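Local coordinates for protein glycosyl hydrolase, family 38 (PDB 5KBP) that probably hydrolyses alpha-mannosidic linkages as a metal-dependent alpha-mannosidase of glycoside hydrolase family 38, at residues Ala297-Ser301 with Leu735-Glu739; Ala302-Lys307 with Ile356-Asp362; Asn310-Gln314 with Leu347-His351. All blocks are in the same frame, centred on the assembly; numbering follows the deposited sequence.

Contact 1: Ala297-Ser301 with Leu735-Glu739; sequences ANTSS and LNEYE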
# COMPACT_ATOMS: atom_id res chain seq x y z
N ALA A 297 23.60 -12.87 -5.71
CA ALA A 297 22.63 -13.93 -5.94
C ALA A 297 21.79 -14.21 -4.70
O ALA A 297 20.67 -14.72 -4.82
CB ALA A 297 23.33 -15.21 -6.39
N ASN A 298 22.30 -13.88 -3.51
CA ASN A 298 21.55 -14.09 -2.28
C ASN A 298 20.34 -13.17 -2.15
O ASN A 298 19.61 -13.29 -1.16
CB ASN A 298 22.47 -13.93 -1.07
CG ASN A 298 23.51 -15.02 -0.99
OD1 ASN A 298 24.71 -14.76 -0.92
ND2 ASN A 298 23.05 -16.27 -1.00
N THR A 299 20.12 -12.27 -3.10
CA THR A 299 18.87 -11.50 -3.11
C THR A 299 17.67 -12.40 -3.36
O THR A 299 16.55 -12.06 -2.97
CB THR A 299 18.93 -10.41 -4.18
OG1 THR A 299 19.25 -10.99 -5.45
CG2 THR A 299 19.99 -9.37 -3.82
N SER A 300 17.88 -13.56 -4.00
CA SER A 300 16.79 -14.48 -4.27
C SER A 300 16.17 -15.05 -3.00
O SER A 300 15.01 -15.48 -3.03
CB SER A 300 17.29 -15.62 -5.17
OG SER A 300 18.51 -16.15 -4.68
N SER A 301 16.91 -15.06 -1.89
CA SER A 301 16.39 -15.54 -0.62
C SER A 301 16.03 -14.41 0.35
O SER A 301 15.45 -14.68 1.40
CB SER A 301 17.40 -16.48 0.05
OG SER A 301 18.60 -15.80 0.37
N LEU A 735 10.65 -20.29 -3.60
CA LEU A 735 11.91 -20.56 -2.91
C LEU A 735 13.00 -20.56 -3.98
O LEU A 735 13.43 -21.60 -4.48
CB LEU A 735 11.83 -21.89 -2.16
CG LEU A 735 10.52 -22.19 -1.44
CD1 LEU A 735 10.59 -23.53 -0.72
CD2 LEU A 735 10.15 -21.07 -0.47
N ASN A 736 13.45 -19.36 -4.32
CA ASN A 736 14.21 -19.13 -5.54
C ASN A 736 15.73 -19.21 -5.36
O ASN A 736 16.46 -19.06 -6.34
CB ASN A 736 13.84 -17.77 -6.14
CG ASN A 736 12.36 -17.66 -6.46
OD1 ASN A 736 11.67 -16.78 -5.95
ND2 ASN A 736 11.87 -18.56 -7.30
N GLU A 737 16.22 -19.45 -4.14
CA GLU A 737 17.64 -19.63 -3.91
C GLU A 737 17.92 -21.10 -3.60
O GLU A 737 17.24 -21.70 -2.75
CB GLU A 737 18.15 -18.76 -2.76
CG GLU A 737 19.67 -18.77 -2.63
CD GLU A 737 20.15 -18.13 -1.34
OE1 GLU A 737 20.37 -18.87 -0.36
OE2 GLU A 737 20.30 -16.90 -1.31
N TYR A 738 18.91 -21.67 -4.28
CA TYR A 738 19.33 -23.04 -4.04
C TYR A 738 20.84 -23.13 -4.16
O TYR A 738 21.51 -22.20 -4.62
CB TYR A 738 18.66 -24.01 -5.03
CG TYR A 738 19.29 -24.00 -6.41
CD1 TYR A 738 18.91 -23.05 -7.35
CD2 TYR A 738 20.25 -24.94 -6.77
CE1 TYR A 738 19.48 -23.03 -8.61
CE2 TYR A 738 20.82 -24.93 -8.03
CZ TYR A 738 20.43 -23.97 -8.94
OH TYR A 738 20.99 -23.96 -10.20
N GLU A 739 21.38 -24.27 -3.74
CA GLU A 739 22.80 -24.56 -3.89
C GLU A 739 22.98 -26.07 -3.96
O GLU A 739 22.40 -26.81 -3.16
CB GLU A 739 23.62 -23.99 -2.72
CG GLU A 739 25.09 -24.34 -2.79
CD GLU A 739 25.90 -23.67 -1.69
OE1 GLU A 739 27.12 -23.47 -1.89
OE2 GLU A 739 25.32 -23.34 -0.63
O HOH W 1 12.79 -17.07 -2.07
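E737 reaches from the start of strand 737-740 to the 3-10 segment 297-299 and the residues after it, where N298 and S301 take hold of one carboxylate oxygen. The two donors come to OE2 from opposite faces, each from well above the carboxylate plane. N298 ND2 gives a nearly straight bond to E737 OE2 (2.8 Å, N-H...O angle 173°); E737 OE2 lies in the amide plane of N298, while the amide and carboxylate planes stand 69° apart. From the other face S301 OG donates to E737 OE2 at 2.6 Å. With CG anti to the backbone N (chi1 -171°) and an extended chain, E737 spans the gap lengthwise, and S300 lies alongside its stem, S300 OG 3.3 Å from E737 CB. That hydroxyl turns back to donate to A297 O (2.6 Å). E737 OE1 bonds to T749 of the adjacent strand, so both carboxylate oxygens are bonded; these donors, with second-shell R752 bonding S301 OG and N298 O, would probably favour the charged form. This buried interdomain junction of the family 38 fold joins the loop leading into helix 304-332, in the middle-domain region, to strand 737-740 of the C-terminal beta domain.

Contact 2: Ala302-Lys307 with Ile356-Asp362; sequences ARVYLK and ICGCSVD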
# COMPACT_ATOMS: atom_id res chain seq x y z
N ALA A 302 16.37 -13.17 0.02
CA ALA A 302 16.04 -12.04 0.88
C ALA A 302 14.54 -11.77 0.83
O ALA A 302 13.96 -11.67 -0.26
CB ALA A 302 16.82 -10.80 0.46
N ARG A 303 13.92 -11.64 2.00
CA ARG A 303 12.48 -11.38 2.14
C ARG A 303 11.67 -12.35 1.26
O ARG A 303 11.08 -11.98 0.25
CB ARG A 303 12.16 -9.93 1.79
CG ARG A 303 12.89 -8.90 2.64
CD ARG A 303 12.54 -7.49 2.19
NE ARG A 303 13.26 -6.46 2.94
CZ ARG A 303 12.74 -5.78 3.96
NH1 ARG A 303 11.50 -6.01 4.36
NH2 ARG A 303 13.47 -4.85 4.58
N VAL A 304 11.66 -13.61 1.70
CA VAL A 304 11.08 -14.68 0.90
C VAL A 304 9.59 -14.45 0.67
O VAL A 304 9.02 -14.92 -0.33
CB VAL A 304 11.35 -16.04 1.56
CG1 VAL A 304 10.70 -16.12 2.94
CG2 VAL A 304 10.89 -17.19 0.67
N TYR A 305 8.92 -13.73 1.58
CA TYR A 305 7.50 -13.48 1.41
C TYR A 305 7.21 -12.67 0.16
O TYR A 305 6.14 -12.82 -0.45
CB TYR A 305 6.94 -12.77 2.65
CG TYR A 305 7.58 -11.43 2.96
CD1 TYR A 305 8.70 -11.35 3.77
CD2 TYR A 305 7.06 -10.25 2.44
CE1 TYR A 305 9.29 -10.13 4.06
CE2 TYR A 305 7.64 -9.03 2.72
CZ TYR A 305 8.76 -8.98 3.54
OH TYR A 305 9.34 -7.76 3.82
N LEU A 306 8.14 -11.81 -0.25
CA LEU A 306 7.99 -11.11 -1.53
C LEU A 306 8.01 -12.09 -2.69
O LEU A 306 7.19 -12.01 -3.61
CB LEU A 306 9.11 -10.07 -1.69
CG LEU A 306 9.16 -8.90 -0.72
CD1 LEU A 306 10.42 -8.09 -0.95
CD2 LEU A 306 7.93 -8.02 -0.86
N LYS A 307 8.95 -13.04 -2.67
CA LYS A 307 9.04 -14.02 -3.74
C LYS A 307 7.83 -14.95 -3.75
O LYS A 307 7.38 -15.37 -4.82
CB LYS A 307 10.33 -14.84 -3.61
CG LYS A 307 11.58 -14.16 -4.16
CD LYS A 307 12.08 -13.04 -3.28
CE LYS A 307 13.43 -12.53 -3.76
NZ LYS A 307 13.91 -11.39 -2.93
N ILE A 356 12.02 -6.34 -6.17
CA ILE A 356 11.78 -7.77 -6.06
C ILE A 356 12.96 -8.48 -5.39
O ILE A 356 12.78 -9.52 -4.75
CB ILE A 356 11.46 -8.37 -7.44
CG1 ILE A 356 11.02 -9.83 -7.32
CG2 ILE A 356 12.65 -8.23 -8.38
CD1 ILE A 356 9.77 -10.03 -6.48
N CYS A 357 14.17 -7.94 -5.52
CA CYS A 357 15.31 -8.56 -4.84
C CYS A 357 15.23 -8.43 -3.33
O CYS A 357 15.97 -9.12 -2.62
CB CYS A 357 16.63 -7.94 -5.34
SG CYS A 357 17.08 -8.40 -7.03
N GLY A 358 14.36 -7.56 -2.82
CA GLY A 358 14.25 -7.36 -1.39
C GLY A 358 15.41 -6.60 -0.79
O GLY A 358 15.72 -6.80 0.39
N CYS A 359 16.07 -5.75 -1.56
CA CYS A 359 17.23 -4.99 -1.11
C CYS A 359 16.92 -3.50 -0.99
O CYS A 359 17.72 -2.65 -1.39
CB CYS A 359 18.42 -5.22 -2.04
SG CYS A 359 18.10 -4.83 -3.77
N SER A 360 15.76 -3.17 -0.44
CA SER A 360 15.35 -1.80 -0.17
C SER A 360 15.08 -1.65 1.33
O SER A 360 15.28 -2.58 2.11
CB SER A 360 14.13 -1.43 -1.01
OG SER A 360 14.43 -1.44 -2.39
N VAL A 361 14.62 -0.47 1.72
CA VAL A 361 14.30 -0.21 3.12
C VAL A 361 12.88 -0.71 3.40
O VAL A 361 12.13 -1.01 2.47
CB VAL A 361 14.46 1.28 3.47
CG1 VAL A 361 15.93 1.66 3.49
CG2 VAL A 361 13.71 2.14 2.47
N ASP A 362 12.52 -0.79 4.69
CA ASP A 362 11.27 -1.44 5.08
C ASP A 362 10.06 -0.78 4.45
O ASP A 362 9.10 -1.46 4.06
CB ASP A 362 11.14 -1.45 6.60
CG ASP A 362 12.19 -2.29 7.28
OD1 ASP A 362 12.94 -3.00 6.57
OD2 ASP A 362 12.27 -2.25 8.52
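R303, just before helix 304-332, and K307, in its first turn, both extend to the loop 356-362, one toward each end of it. R303 carries its guanidinium past G358 on a chain extended from CG to NE, then turns at chi4 to present NH2 to D362. The R303 NH2 to D362 OD1 salt bridge is 2.8 Å long and meets the oxygen nearly along its C-O axis; the acceptor lies in the guanidinium plane, though the two planes stand 70° apart. On the same group NH1 donates to Y305 OH at 2.8 Å, also in plane, which fixes the rotation of the guanidinium, and NE pairs with E571. K307 instead bends at chi2 (74°), folding its amine back over the helix start. There K307 NZ donates to I356 O at 2.8 Å and to A302 O at 2.7 Å; T299 O accepts too, and C357 O only weakly. Four carbonyl oxygens thus surround an ammonium with three N-H groups. G358, with positive phi, brings its CA within 3.9 Å of L306 CD1. Helix 362-393, whose H365 and M369 pack on L306, and strands 745-753 and 772-783, which cover A302 and V304, enclose the contact.

Contact 3: Asn310-Gln314 with Leu347-His351; sequences NTKVQ and LLQNH. With SO4 (sulfate ion), chain F.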
# COMPACT_ATOMS: atom_id res chain seq x y z
N ASN A 310 4.99 -12.95 -5.23
CA ASN A 310 5.21 -12.76 -6.66
C ASN A 310 4.86 -14.02 -7.44
O ASN A 310 4.19 -13.95 -8.49
CB ASN A 310 6.66 -12.36 -6.92
CG ASN A 310 6.89 -11.86 -8.33
OD1 ASN A 310 5.98 -11.31 -8.96
ND2 ASN A 310 8.09 -12.06 -8.85
N THR A 311 5.28 -15.18 -6.95
CA THR A 311 4.90 -16.45 -7.57
C THR A 311 3.39 -16.61 -7.59
O THR A 311 2.81 -17.04 -8.60
CB THR A 311 5.56 -17.62 -6.84
OG1 THR A 311 6.98 -17.55 -7.01
CG2 THR A 311 5.05 -18.95 -7.39
N LYS A 312 2.72 -16.26 -6.49
CA LYS A 312 1.28 -16.45 -6.40
C LYS A 312 0.54 -15.55 -7.38
O LYS A 312 -0.36 -16.00 -8.10
CB LYS A 312 0.80 -16.19 -4.97
CG LYS A 312 -0.71 -16.23 -4.80
CD LYS A 312 -1.11 -16.18 -3.34
CE LYS A 312 -0.61 -14.92 -2.66
NZ LYS A 312 -1.02 -14.86 -1.23
N VAL A 313 0.90 -14.26 -7.42
CA VAL A 313 0.20 -13.32 -8.30
C VAL A 313 0.47 -13.64 -9.76
O VAL A 313 -0.42 -13.51 -10.62
CB VAL A 313 0.60 -11.88 -7.95
CG1 VAL A 313 -0.06 -10.88 -8.89
CG2 VAL A 313 0.24 -11.56 -6.50
N GLN A 314 1.69 -14.08 -10.08
CA GLN A 314 2.03 -14.40 -11.46
C GLN A 314 1.23 -15.60 -11.96
O GLN A 314 0.69 -15.58 -13.07
CB GLN A 314 3.53 -14.65 -11.59
CG GLN A 314 4.37 -13.39 -11.56
CD GLN A 314 5.86 -13.68 -11.44
OE1 GLN A 314 6.69 -12.93 -11.93
NE2 GLN A 314 6.19 -14.78 -10.77
N LEU A 347 1.55 -5.30 -11.06
CA LEU A 347 2.50 -6.34 -10.67
C LEU A 347 3.91 -5.99 -11.11
O LEU A 347 4.87 -6.22 -10.37
CB LEU A 347 2.07 -7.68 -11.26
CG LEU A 347 3.02 -8.85 -10.96
CD1 LEU A 347 3.12 -9.08 -9.46
CD2 LEU A 347 2.57 -10.12 -11.67
N LEU A 348 4.06 -5.42 -12.32
CA LEU A 348 5.38 -5.02 -12.80
C LEU A 348 6.00 -3.93 -11.95
O LEU A 348 7.23 -3.79 -11.96
CB LEU A 348 5.29 -4.57 -14.26
CG LEU A 348 5.08 -5.68 -15.29
CD1 LEU A 348 4.85 -5.09 -16.67
CD2 LEU A 348 6.28 -6.62 -15.31
N GLN A 349 5.19 -3.15 -11.23
CA GLN A 349 5.74 -2.13 -10.35
C GLN A 349 6.45 -2.73 -9.14
O GLN A 349 7.18 -2.01 -8.45
CB GLN A 349 4.64 -1.17 -9.89
CG GLN A 349 4.13 -0.25 -11.00
CD GLN A 349 2.86 0.48 -10.63
OE1 GLN A 349 2.55 0.66 -9.45
NE2 GLN A 349 2.10 0.89 -11.64
N ASN A 350 6.24 -4.01 -8.86
CA ASN A 350 7.01 -4.74 -7.87
C ASN A 350 8.22 -5.45 -8.47
O ASN A 350 8.96 -6.11 -7.74
CB ASN A 350 6.13 -5.77 -7.15
CG ASN A 350 5.25 -5.15 -6.09
OD1 ASN A 350 5.46 -4.00 -5.69
ND2 ASN A 350 4.26 -5.90 -5.62
N HIS A 351 8.43 -5.32 -9.78
CA HIS A 351 9.49 -6.02 -10.47
C HIS A 351 10.77 -5.23 -10.76
O HIS A 351 11.71 -5.82 -11.30
CB HIS A 351 8.95 -6.58 -11.79
CG HIS A 351 8.05 -7.76 -11.61
ND1 HIS A 351 7.36 -8.34 -12.66
CD2 HIS A 351 7.73 -8.48 -10.51
CE1 HIS A 351 6.66 -9.36 -12.21
NE2 HIS A 351 6.86 -9.47 -10.91
S SO4 F . -5.05 -15.75 -2.03
O1 SO4 F . -5.91 -14.57 -2.12
O2 SO4 F . -5.87 -16.92 -1.73
O3 SO4 F . -4.38 -15.95 -3.31
O4 SO4 F . -4.06 -15.56 -0.98
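The last part of helix 337-348 and the type I turn L348-H351 pack here on the second and third turns of helix 304-332, two helices of the middle domain. H351 and N310 make the polar link: H351 NE2 donates to N310 OD1 at 2.8 Å with an N-H...O angle of 168°. The oxygen sits at the ring edge, in the ring plane, whereas the donor is tilted 25° from the carbonyl plane of N310. N310 extends to this point because its CG is anti to the backbone N (chi1 -168°). L347 O lies 3.6 Å above the H351 ring centre over one face, while the NE2 bond holds the ring's edge. L347 fits between V313 and Q314. Its CD1 meets V313 CG1 tip to tip at 3.7 Å, and its CD2 lies 3.7 Å from Q314 CG, the two side chains crossing at about a right angle. Q314 OE1 is bonded by S99 and S102. On the outer side K312 NZ donates at 3.1 Å to O4 of a sulfate, probably from the crystallisation liquor. The arrangement belongs to the three-helix bundle of the alpha-mannosidase middle domain, with helix 362-393, whose F372 touches N310 and L347, as third member.

The three contacts follow one another along helix 304-332: contact 1 lies just before its start, contact 2 at its first turn and contact 3 further along. Along the chain they are nested, contact 3 inside contact 2 and both inside contact 1. K307 joins contacts 1 and 2, its NZ lying 2.7 Å from T299 O, a probable hydrogen bond, and T299 CB packs on C357 CB at 3.6 Å. I356 joins contacts 2 and 3, its CB 3.4 Å from N350 O. Contacts 1 and 3 do not touch, their centres about 17 Å apart. All three are buried and lie away from F253 and Y256, which bind calcium in a structure of this protein though none is bound to this chain here.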